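PDB 1Z5Z: helicase of the snf2/rad54 family from Sulfolobus solfataricus, which probably uses ATP hydrolysis to move along or remodel DNA and its protein complexes, as SWI2/SNF2 ATPases do. Local coordinates for residues L37-V49 against K74-K86. Numbering follows the deposited sequence.
Sequences LTPEQAAMYKAEV and KLKQIVDHPALLK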
# COMPACT_ATOMS: atom_id res chain seq x y z
N LEU A 37 -10.22 2.74 8.19
CA LEU A 37 -10.82 3.04 6.91
C LEU A 37 -11.90 4.09 7.19
O LEU A 37 -12.43 4.18 8.30
CB LEU A 37 -11.52 1.79 6.38
CG LEU A 37 -10.66 0.63 5.89
CD1 LEU A 37 -11.58 -0.52 5.53
CD2 LEU A 37 -9.82 1.11 4.67
N THR A 38 -12.20 4.88 6.17
CA THR A 38 -13.25 5.87 6.25
C THR A 38 -14.56 5.09 6.01
O THR A 38 -14.54 3.99 5.45
CB THR A 38 -13.16 6.84 5.09
OG1 THR A 38 -13.27 6.07 3.88
CG2 THR A 38 -11.84 7.64 5.10
N PRO A 39 -15.71 5.64 6.43
CA PRO A 39 -16.98 4.94 6.21
C PRO A 39 -17.15 4.51 4.74
O PRO A 39 -17.59 3.39 4.45
CB PRO A 39 -18.02 5.99 6.63
CG PRO A 39 -17.35 6.69 7.72
CD PRO A 39 -15.90 6.86 7.24
N GLU A 40 -16.81 5.41 3.81
CA GLU A 40 -16.93 5.09 2.40
C GLU A 40 -16.06 3.84 2.12
O GLU A 40 -16.55 2.84 1.57
CB GLU A 40 -16.48 6.29 1.54
CG GLU A 40 -16.50 6.04 -0.01
CD GLU A 40 -15.89 7.18 -0.85
OE1 GLU A 40 -15.11 8.00 -0.31
OE2 GLU A 40 -16.16 7.26 -2.08
N GLN A 41 -14.80 3.86 2.54
CA GLN A 41 -13.90 2.72 2.32
C GLN A 41 -14.41 1.42 2.92
O GLN A 41 -14.31 0.35 2.30
CB GLN A 41 -12.49 3.01 2.87
CG GLN A 41 -11.68 4.01 2.06
CD GLN A 41 -10.29 4.28 2.66
OE1 GLN A 41 -10.17 4.70 3.83
NE2 GLN A 41 -9.24 4.03 1.88
N ALA A 42 -14.95 1.49 4.14
CA ALA A 42 -15.44 0.30 4.81
C ALA A 42 -16.63 -0.27 4.06
O ALA A 42 -16.76 -1.49 3.92
CB ALA A 42 -15.83 0.62 6.26
N ALA A 43 -17.48 0.61 3.54
CA ALA A 43 -18.62 0.12 2.78
C ALA A 43 -18.19 -0.57 1.49
O ALA A 43 -18.75 -1.59 1.12
CB ALA A 43 -19.57 1.25 2.45
N MET A 44 -17.21 -0.01 0.78
CA MET A 44 -16.75 -0.62 -0.47
C MET A 44 -16.06 -1.95 -0.17
O MET A 44 -16.28 -2.96 -0.84
CB MET A 44 -15.79 0.32 -1.20
CG MET A 44 -16.45 1.53 -1.81
SD MET A 44 -15.23 2.77 -2.21
CE MET A 44 -14.54 2.12 -3.74
N TYR A 45 -15.24 -1.94 0.87
CA TYR A 45 -14.51 -3.15 1.26
C TYR A 45 -15.50 -4.27 1.54
O TYR A 45 -15.34 -5.40 1.07
CB TYR A 45 -13.69 -2.88 2.53
CG TYR A 45 -12.74 -4.02 2.89
CD1 TYR A 45 -11.36 -3.93 2.62
CD2 TYR A 45 -13.20 -5.19 3.50
CE1 TYR A 45 -10.47 -4.97 2.95
CE2 TYR A 45 -12.31 -6.24 3.84
CZ TYR A 45 -10.94 -6.10 3.55
OH TYR A 45 -10.04 -7.09 3.89
N LYS A 46 -16.53 -3.96 2.32
CA LYS A 46 -17.53 -4.97 2.67
C LYS A 46 -18.29 -5.52 1.45
O LYS A 46 -18.49 -6.73 1.32
CB LYS A 46 -18.51 -4.40 3.71
CG LYS A 46 -19.39 -5.50 4.35
CD LYS A 46 -20.17 -4.96 5.53
CE LYS A 46 -21.14 -5.99 6.10
NZ LYS A 46 -22.15 -5.29 6.97
N ALA A 47 -18.71 -4.64 0.56
CA ALA A 47 -19.44 -5.08 -0.60
C ALA A 47 -18.65 -6.09 -1.40
O ALA A 47 -19.16 -7.16 -1.76
CB ALA A 47 -19.80 -3.89 -1.47
N GLU A 48 -17.39 -5.76 -1.70
CA GLU A 48 -16.53 -6.64 -2.49
C GLU A 48 -16.29 -7.97 -1.79
O GLU A 48 -16.18 -9.03 -2.44
CB GLU A 48 -15.19 -5.91 -2.75
CG GLU A 48 -14.16 -6.68 -3.56
CD GLU A 48 -14.73 -7.25 -4.89
OE1 GLU A 48 -15.56 -6.58 -5.53
OE2 GLU A 48 -14.33 -8.37 -5.29
N VAL A 49 -16.22 -7.96 -0.46
CA VAL A 49 -16.01 -9.22 0.24
C VAL A 49 -17.28 -10.06 0.13
O VAL A 49 -17.21 -11.29 0.02
CB VAL A 49 -15.63 -8.98 1.75
CG1 VAL A 49 -15.90 -10.27 2.56
CG2 VAL A 49 -14.14 -8.55 1.86
N LYS A 74 -8.98 -5.63 -5.87
CA LYS A 74 -9.88 -4.54 -5.53
C LYS A 74 -9.78 -4.11 -4.06
O LYS A 74 -9.83 -2.91 -3.76
CB LYS A 74 -11.32 -4.89 -5.86
CG LYS A 74 -11.70 -4.71 -7.34
CD LYS A 74 -13.20 -5.01 -7.46
CE LYS A 74 -13.77 -4.76 -8.83
NZ LYS A 74 -15.15 -5.32 -8.86
N LEU A 75 -9.68 -5.07 -3.15
CA LEU A 75 -9.56 -4.75 -1.74
C LEU A 75 -8.26 -3.95 -1.46
O LEU A 75 -8.26 -3.01 -0.66
CB LEU A 75 -9.56 -6.03 -0.90
CG LEU A 75 -10.81 -6.93 -1.00
CD1 LEU A 75 -10.53 -8.20 -0.24
CD2 LEU A 75 -12.05 -6.22 -0.44
N LYS A 76 -7.15 -4.33 -2.10
CA LYS A 76 -5.91 -3.62 -1.89
C LYS A 76 -6.05 -2.22 -2.38
O LYS A 76 -5.51 -1.28 -1.78
CB LYS A 76 -4.76 -4.30 -2.61
CG LYS A 76 -4.29 -5.62 -2.02
CD LYS A 76 -3.18 -6.15 -2.94
CE LYS A 76 -2.60 -7.49 -2.52
NZ LYS A 76 -1.65 -7.98 -3.61
N GLN A 77 -6.81 -2.03 -3.46
CA GLN A 77 -6.98 -0.68 -3.96
C GLN A 77 -7.91 0.15 -3.08
O GLN A 77 -7.65 1.32 -2.86
CB GLN A 77 -7.51 -0.70 -5.39
CG GLN A 77 -6.48 -1.25 -6.39
CD GLN A 77 -7.10 -1.39 -7.80
OE1 GLN A 77 -6.75 -0.65 -8.71
NE2 GLN A 77 -8.04 -2.31 -7.94
N ILE A 78 -8.97 -0.47 -2.57
CA ILE A 78 -9.93 0.21 -1.73
C ILE A 78 -9.28 0.71 -0.44
O ILE A 78 -9.53 1.85 -0.02
CB ILE A 78 -11.13 -0.76 -1.37
CG1 ILE A 78 -12.05 -0.92 -2.61
CG2 ILE A 78 -11.90 -0.25 -0.17
CD1 ILE A 78 -13.20 -1.90 -2.36
N VAL A 79 -8.42 -0.11 0.17
CA VAL A 79 -7.79 0.36 1.41
C VAL A 79 -6.74 1.45 1.21
O VAL A 79 -6.27 2.05 2.19
CB VAL A 79 -7.16 -0.79 2.23
CG1 VAL A 79 -8.26 -1.84 2.55
CG2 VAL A 79 -6.00 -1.42 1.45
N ASP A 80 -6.38 1.72 -0.05
CA ASP A 80 -5.42 2.77 -0.37
C ASP A 80 -6.21 4.05 -0.63
O ASP A 80 -5.94 5.06 -0.05
CB ASP A 80 -4.62 2.40 -1.64
CG ASP A 80 -3.35 1.65 -1.33
OD1 ASP A 80 -3.18 1.15 -0.18
OD2 ASP A 80 -2.51 1.56 -2.26
N HIS A 81 -7.17 4.00 -1.56
CA HIS A 81 -7.96 5.18 -1.88
C HIS A 81 -9.14 4.84 -2.77
O HIS A 81 -8.97 4.29 -3.88
CB HIS A 81 -7.09 6.22 -2.57
CG HIS A 81 -7.67 7.60 -2.54
ND1 HIS A 81 -8.90 7.91 -3.08
CD2 HIS A 81 -7.19 8.75 -2.00
CE1 HIS A 81 -9.17 9.19 -2.87
NE2 HIS A 81 -8.14 9.72 -2.21
N PRO A 82 -10.35 5.19 -2.33
CA PRO A 82 -11.53 4.88 -3.14
C PRO A 82 -11.48 5.37 -4.59
O PRO A 82 -12.09 4.77 -5.46
CB PRO A 82 -12.67 5.50 -2.34
CG PRO A 82 -12.02 6.55 -1.52
CD PRO A 82 -10.74 5.89 -1.10
N ALA A 83 -10.73 6.43 -4.86
CA ALA A 83 -10.68 6.95 -6.25
C ALA A 83 -10.02 6.00 -7.28
O ALA A 83 -10.21 6.15 -8.50
CB ALA A 83 -9.97 8.28 -6.28
N LEU A 84 -9.22 5.04 -6.80
CA LEU A 84 -8.57 4.10 -7.74
C LEU A 84 -9.64 3.24 -8.47
O LEU A 84 -9.39 2.72 -9.54
CB LEU A 84 -7.61 3.16 -6.98
CG LEU A 84 -6.41 3.81 -6.30
CD1 LEU A 84 -5.79 2.85 -5.29
CD2 LEU A 84 -5.38 4.22 -7.36
N LEU A 85 -10.81 3.09 -7.84
CA LEU A 85 -11.92 2.30 -8.35
C LEU A 85 -13.17 3.10 -8.71
O LEU A 85 -13.95 2.69 -9.56
CB LEU A 85 -12.34 1.25 -7.32
CG LEU A 85 -11.48 0.00 -7.18
CD1 LEU A 85 -12.22 -1.01 -6.35
CD2 LEU A 85 -11.19 -0.58 -8.57
N LYS A 86 -13.40 4.22 -8.03
CA LYS A 86 -14.59 5.02 -8.30
C LYS A 86 -14.28 6.38 -8.86
O LYS A 86 -15.17 7.17 -9.13
CB LYS A 86 -15.41 5.22 -7.02
CG LYS A 86 -16.12 4.01 -6.51
CD LYS A 86 -16.53 4.22 -5.06
CE LYS A 86 -17.36 5.47 -4.87
NZ LYS A 86 -17.86 5.57 -3.47
O HOH W 1 -7.03 3.93 3.79
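An antiparallel helical hairpin brings Tyr45 and Ile78 of helices 39-55 and 61-78 together, the short segments of the two running at 176° with their axes 9.6 Å apart. Leu75 lays CD2 over the centre of the Tyr45 ring, a CH-pi contact 3.9 Å from the centroid. Val79 CG1 meets the edge of the same ring, 3.7 Å from Tyr45 CD1. With CG anti to the backbone N (chi1 -172°), the Tyr45 ring is set against the second helix, and its OH bonds outward to Ile264 O and Leu226 N. Ile78 pushes CD1 against Met44 CB at 3.6 Å. The Met44 sulfur rests on Pro82, in the turn between helices 61-78 and 83-86.

At the N-terminal end of helix 39-55, Leu37 and Val79 both touch Ser222 of strand 216-222, in the parallel sheet of this C-terminal helicase domain. Here Thr38 and Gln41 form a capping box. Thr38 OG1 accepts from Gln41 N, and Gln41 OE1 accepts from Thr38 N and Gly96 N. The extended Gln41 chain carries NE2 to Ile78 O at 2.9 Å, with a bent N-H...O angle of 138°. NE2 also donates to a water that bonds to Val79 O. A leucine here would probably leave Ile78 O without this donor and Thr38 N and Gly96 N without their acceptor.

Two salt bridges lie along the Met44 side of the seam. Glu40 OE2 uses its anti lone pair for Lys86 NZ at 2.8 Å and also pairs with Arg94. Glu48 OE1 lies 3.6 Å from Lys74 NZ, while its OE2 bonds to Thr71.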